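Putative secreted lipase (Streptomyces sp. W007, PDB 5H6B) probably hydrolyses the ester bonds of triacylglycerols as a secreted, thermostable lipase of the alpha/beta-hydrolase fold. Local coordinates at residues Ile80-Asp92 and Met113-Lys127. Residues are numbered along the deposited sequence; the frame is centred on the assembly and turned at random.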
loop_
_atom_site.group_PDB
_atom_site.type_symbol
_atom_site.label_atom_id
_atom_site.label_comp_id
_atom_site.label_asym_id
_atom_site.label_seq_id
_atom_site.Cartn_x
_atom_site.Cartn_y
_atom_site.Cartn_z
ATOM N N ILE A 80 5.105 8.086 11.401
ATOM C CA ILE A 80 4.062 7.363 10.662
ATOM C C ILE A 80 2.652 7.778 11.116
ATOM O O ILE A 80 1.720 7.765 10.304
ATOM C CB ILE A 80 4.300 5.827 10.653
ATOM C CG1 ILE A 80 5.706 5.544 10.094
ATOM C CG2 ILE A 80 3.240 5.118 9.808
ATOM C CD1 ILE A 80 6.034 4.105 9.819
ATOM N N ASP A 81 2.498 8.189 12.376
ATOM C CA ASP A 81 1.211 8.758 12.827
ATOM C C ASP A 81 0.845 10.022 12.058
ATOM O O ASP A 81 -0.299 10.171 11.648
ATOM C CB ASP A 81 1.146 8.991 14.352
ATOM C CG ASP A 81 2.283 9.855 14.888
ATOM O OD1 ASP A 81 3.263 10.107 14.163
ATOM O OD2 ASP A 81 2.217 10.251 16.069
ATOM N N LYS A 82 1.814 10.904 11.816
ATOM C CA LYS A 82 1.590 12.084 10.954
ATOM C C LYS A 82 1.260 11.664 9.521
ATOM O O LYS A 82 0.400 12.268 8.865
ATOM C CB LYS A 82 2.812 13.017 10.912
ATOM C CG LYS A 82 3.307 13.546 12.249
ATOM C CD LYS A 82 2.276 14.398 12.965
ATOM C CE LYS A 82 2.853 14.913 14.268
ATOM N NZ LYS A 82 1.922 15.871 14.917
ATOM N N SER A 83 1.951 10.640 9.030
ATOM C CA SER A 83 1.670 10.133 7.682
ATOM C C SER A 83 0.218 9.643 7.530
ATOM O O SER A 83 -0.447 9.909 6.509
ATOM C CB SER A 83 2.664 9.040 7.299
ATOM O OG SER A 83 3.961 9.587 7.082
ATOM N N ALA A 84 -0.270 8.948 8.551
ATOM C CA ALA A 84 -1.657 8.496 8.579
ATOM C C ALA A 84 -2.636 9.661 8.575
ATOM O O ALA A 84 -3.715 9.542 8.000
ATOM C CB ALA A 84 -1.903 7.597 9.789
ATOM N N GLU A 85 -2.268 10.779 9.206
ATOM C CA GLU A 85 -3.109 11.982 9.167
ATOM C C GLU A 85 -3.126 12.595 7.781
ATOM O O GLU A 85 -4.177 13.035 7.328
ATOM C CB GLU A 85 -2.700 13.017 10.229
ATOM C CG GLU A 85 -3.478 14.350 10.214
ATOM C CD GLU A 85 -5.017 14.219 10.173
ATOM O OE1 GLU A 85 -5.587 13.269 10.775
ATOM O OE2 GLU A 85 -5.668 15.087 9.530
ATOM N N GLN A 86 -1.989 12.601 7.083
ATOM C CA GLN A 86 -1.971 13.066 5.670
ATOM C C GLN A 86 -2.904 12.228 4.790
ATOM O O GLN A 86 -3.602 12.752 3.912
ATOM C CB GLN A 86 -0.565 13.010 5.081
ATOM C CG GLN A 86 0.428 13.957 5.703
ATOM C CD GLN A 86 1.811 13.727 5.153
ATOM O OE1 GLN A 86 2.521 12.819 5.571
ATOM N NE2 GLN A 86 2.202 14.549 4.202
ATOM N N LEU A 87 -2.889 10.919 5.033
ATOM C CA LEU A 87 -3.757 9.976 4.326
ATOM C C LEU A 87 -5.230 10.294 4.600
ATOM O O LEU A 87 -6.049 10.300 3.671
ATOM C CB LEU A 87 -3.420 8.528 4.737
ATOM C CG LEU A 87 -4.324 7.415 4.207
ATOM C CD1 LEU A 87 -4.253 7.352 2.693
ATOM C CD2 LEU A 87 -3.965 6.072 4.829
ATOM N N ASP A 88 -5.536 10.565 5.873
ATOM C CA ASP A 88 -6.873 10.996 6.318
ATOM C C ASP A 88 -7.399 12.177 5.498
ATOM O O ASP A 88 -8.454 12.059 4.848
ATOM C CB ASP A 88 -6.844 11.332 7.822
ATOM C CG ASP A 88 -8.234 11.516 8.439
ATOM O OD1 ASP A 88 -9.270 11.499 7.721
ATOM O OD2 ASP A 88 -8.261 11.684 9.676
ATOM N N VAL A 89 -6.652 13.286 5.510
ATOM C CA VAL A 89 -6.983 14.491 4.709
ATOM C C VAL A 89 -7.125 14.149 3.216
ATOM O O VAL A 89 -8.070 14.595 2.543
ATOM C CB VAL A 89 -5.909 15.600 4.886
ATOM C CG1 VAL A 89 -6.060 16.711 3.848
ATOM C CG2 VAL A 89 -5.960 16.175 6.299
ATOM N N PHE A 90 -6.197 13.344 2.704
ATOM C CA PHE A 90 -6.203 12.991 1.277
ATOM C C PHE A 90 -7.443 12.177 0.865
ATOM O O PHE A 90 -8.038 12.453 -0.182
ATOM C CB PHE A 90 -4.909 12.264 0.897
ATOM C CG PHE A 90 -4.740 12.055 -0.583
ATOM C CD1 PHE A 90 -4.169 13.033 -1.372
ATOM C CD2 PHE A 90 -5.156 10.868 -1.189
ATOM C CE1 PHE A 90 -4.004 12.842 -2.733
ATOM C CE2 PHE A 90 -4.987 10.666 -2.545
ATOM C CZ PHE A 90 -4.409 11.660 -3.322
ATOM N N VAL A 91 -7.834 11.190 1.671
ATOM C CA VAL A 91 -9.042 10.403 1.371
ATOM C C VAL A 91 -10.301 11.292 1.403
ATOM O O VAL A 91 -11.145 11.184 0.518
ATOM C CB VAL A 91 -9.218 9.175 2.305
ATOM C CG1 VAL A 91 -10.570 8.496 2.070
ATOM C CG2 VAL A 91 -8.104 8.160 2.088
ATOM N N ASP A 92 -10.413 12.159 2.412
ATOM C CA ASP A 92 -11.534 13.117 2.504
ATOM C C ASP A 92 -11.619 13.971 1.236
ATOM O O ASP A 92 -12.688 14.112 0.651
ATOM C CB ASP A 92 -11.414 14.010 3.755
ATOM C CG ASP A 92 -11.649 13.242 5.072
ATOM O OD1 ASP A 92 -12.373 12.226 5.074
ATOM O OD2 ASP A 92 -11.114 13.661 6.125
ATOM N N MET A 113 0.921 -0.888 5.271
ATOM C CA MET A 113 0.783 -0.969 6.722
ATOM C C MET A 113 0.194 0.296 7.350
ATOM O O MET A 113 -0.740 0.209 8.136
ATOM C CB MET A 113 2.126 -1.311 7.366
ATOM C CG MET A 113 2.111 -1.245 8.888
ATOM S SD MET A 113 2.538 0.405 9.471
ATOM C CE MET A 113 4.328 0.396 9.373
ATOM N N MET A 114 0.760 1.452 7.025
ATOM C CA MET A 114 0.332 2.743 7.589
ATOM C C MET A 114 -1.185 3.039 7.589
ATOM O O MET A 114 -1.664 3.620 8.549
ATOM C CB MET A 114 1.091 3.899 6.897
ATOM C CG MET A 114 0.603 5.308 7.232
ATOM S SD MET A 114 -0.732 5.845 6.160
ATOM C CE MET A 114 0.205 6.635 4.849
ATOM N N PRO A 115 -1.932 2.700 6.512
ATOM C CA PRO A 115 -3.409 2.883 6.524
ATOM C C PRO A 115 -4.187 2.169 7.670
ATOM O O PRO A 115 -5.288 2.599 8.032
ATOM C CB PRO A 115 -3.836 2.318 5.176
ATOM C CG PRO A 115 -2.651 2.539 4.286
ATOM C CD PRO A 115 -1.443 2.364 5.162
ATOM N N ASN A 116 -3.617 1.108 8.236
ATOM C CA ASN A 116 -4.209 0.460 9.405
ATOM C C ASN A 116 -4.266 1.391 10.622
ATOM O O ASN A 116 -5.177 1.278 11.448
ATOM C CB ASN A 116 -3.465 -0.830 9.730
ATOM C CG ASN A 116 -3.557 -1.845 8.603
ATOM O OD1 ASN A 116 -2.562 -2.180 7.955
ATOM N ND2 ASN A 116 -4.753 -2.313 8.340
ATOM N N TYR A 117 -3.318 2.329 10.713
ATOM C CA TYR A 117 -3.379 3.386 11.720
ATOM C C TYR A 117 -4.580 4.321 11.478
ATOM O O TYR A 117 -5.304 4.688 12.412
ATOM C CB TYR A 117 -2.083 4.189 11.725
ATOM C CG TYR A 117 -1.900 5.034 12.968
ATOM C CD1 TYR A 117 -2.501 6.287 13.080
ATOM C CD2 TYR A 117 -1.145 4.571 14.037
ATOM C CE1 TYR A 117 -2.353 7.053 14.223
ATOM C CE2 TYR A 117 -0.980 5.339 15.181
ATOM C CZ TYR A 117 -1.589 6.573 15.266
ATOM O OH TYR A 117 -1.419 7.335 16.388
ATOM N N TYR A 118 -4.772 4.704 10.220
ATOM C CA TYR A 118 -5.905 5.538 9.813
ATOM C C TYR A 118 -7.225 4.808 10.073
ATOM O O TYR A 118 -8.151 5.391 10.624
ATOM C CB TYR A 118 -5.730 5.924 8.346
ATOM C CG TYR A 118 -6.932 6.409 7.572
ATOM C CD1 TYR A 118 -7.539 7.635 7.853
ATOM C CD2 TYR A 118 -7.402 5.686 6.481
ATOM C CE1 TYR A 118 -8.615 8.090 7.111
ATOM C CE2 TYR A 118 -8.469 6.140 5.731
ATOM C CZ TYR A 118 -9.078 7.340 6.057
ATOM O OH TYR A 118 -10.128 7.770 5.290
ATOM N N LEU A 119 -7.285 3.531 9.699
ATOM C CA LEU A 119 -8.476 2.709 9.930
ATOM C C LEU A 119 -8.827 2.546 11.411
ATOM O O LEU A 119 -10.000 2.580 11.766
ATOM C CB LEU A 119 -8.313 1.313 9.318
ATOM C CG LEU A 119 -8.238 1.233 7.797
ATOM C CD1 LEU A 119 -8.028 -0.213 7.414
ATOM C CD2 LEU A 119 -9.492 1.813 7.148
ATOM N N LYS A 120 -7.808 2.370 12.251
ATOM C CA LYS A 120 -7.998 2.056 13.666
ATOM C C LYS A 120 -8.184 3.282 14.554
ATOM O O LYS A 120 -9.011 3.248 15.463
ATOM C CB LYS A 120 -6.824 1.233 14.200
ATOM C CG LYS A 120 -6.838 -0.214 13.744
ATOM C CD LYS A 120 -5.582 -0.934 14.204
ATOM C CE LYS A 120 -5.642 -2.410 13.863
ATOM N NZ LYS A 120 -4.399 -3.130 14.262
ATOM N N PHE A 121 -7.410 4.341 14.311
ATOM C CA PHE A 121 -7.346 5.481 15.232
ATOM C C PHE A 121 -7.864 6.816 14.699
ATOM O O PHE A 121 -8.050 7.734 15.494
ATOM C CB PHE A 121 -5.912 5.666 15.726
ATOM C CG PHE A 121 -5.327 4.437 16.345
ATOM C CD1 PHE A 121 -5.879 3.899 17.507
ATOM C CD2 PHE A 121 -4.230 3.796 15.765
ATOM C CE1 PHE A 121 -5.342 2.752 18.084
ATOM C CE2 PHE A 121 -3.686 2.651 16.338
ATOM C CZ PHE A 121 -4.248 2.125 17.498
ATOM N N LEU A 122 -8.084 6.941 13.389
ATOM C CA LEU A 122 -8.564 8.191 12.797
ATOM C C LEU A 122 -9.901 8.018 12.077
ATOM O O LEU A 122 -10.232 8.804 11.191
ATOM C CB LEU A 122 -7.510 8.764 11.834
ATOM C CG LEU A 122 -6.094 8.924 12.395
ATOM C CD1 LEU A 122 -5.177 9.444 11.304
ATOM C CD2 LEU A 122 -6.029 9.848 13.610
ATOM N N GLY A 123 -10.670 7.005 12.464
ATOM C CA GLY A 123 -11.999 6.767 11.888
ATOM C C GLY A 123 -12.084 6.463 10.398
ATOM O O GLY A 123 -13.122 6.705 9.770
ATOM N N GLY A 124 -11.007 5.918 9.830
ATOM C CA GLY A 124 -10.977 5.557 8.410
ATOM C C GLY A 124 -11.927 4.435 8.042
ATOM O O GLY A 124 -12.337 4.338 6.884
ATOM N N ALA A 125 -12.269 3.582 9.013
ATOM C CA ALA A 125 -13.291 2.522 8.831
ATOM C C ALA A 125 -14.529 3.015 8.054
ATOM O O ALA A 125 -15.003 2.359 7.125
ATOM C CB ALA A 125 -13.717 1.966 10.181
ATOM N N ASP A 126 -15.018 4.190 8.429
ATOM C CA ASP A 126 -16.177 4.790 7.774
ATOM C C ASP A 126 -15.967 4.987 6.285
ATOM O O ASP A 126 -16.847 4.676 5.498
ATOM C CB ASP A 126 -16.530 6.141 8.424
ATOM C CG ASP A 126 -17.020 5.991 9.846
ATOM O OD1 ASP A 126 -17.683 4.973 10.143
ATOM O OD2 ASP A 126 -16.737 6.884 10.673
ATOM N N LYS A 127 -14.784 5.469 5.915
ATOM C CA LYS A 127 -14.502 5.924 4.557
ATOM C C LYS A 127 -13.822 4.889 3.643
ATOM O O LYS A 127 -13.566 5.193 2.482
ATOM C CB LYS A 127 -13.664 7.204 4.645
ATOM C CG LYS A 127 -14.383 8.350 5.351
ATOM C CD LYS A 127 -13.493 9.002 6.403
ATOM C CE LYS A 127 -14.214 10.088 7.195
ATOM N NZ LYS A 127 -13.260 10.869 8.040
#
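M114 packs on L87 where helix 115-121 and the residues just before it meet helix 80-92 on one side of the parallel sheet of an alpha/beta-hydrolase; helix 115-121, which follows the probable nucleophile elbow, crosses helix 80-92 at -73°. M114 folds back at chi2 (-87°), which brings its SD to 3.5 Å from L87 CD2, while its CG meets I80 CG2. P115 continues the apolar seam, its CB and CG against that same L87 methyl. Next comes Y117, whose CD1 lies 3.6 Å from A84 CB; D81 CA sits over one face of the ring and F121 covers the other. Y118 is the central knob, set among A84, L87, D88 and V91. With CG anti to the backbone N (chi1 161°), its ring lies lengthwise along helix 80-92, from A84 toward V91, with L87 CG over one face and G124 CA over the other, and the buried OH, which has no polar partner, ends 3.3 Å from V91 CG1. Replacing Y118 with an alanine would probably open a gap between these helices and leave L87 and V91 poorly packed. L122 then brings CD1 to 3.6 Å from A84 O. Last, K127 reaches the zinc-site aspartates: NZ stays 4.1 Å from D88 OD1 but forms a weakly hydrogen-bonded salt bridge to D92 OD1, at 3.4 Å.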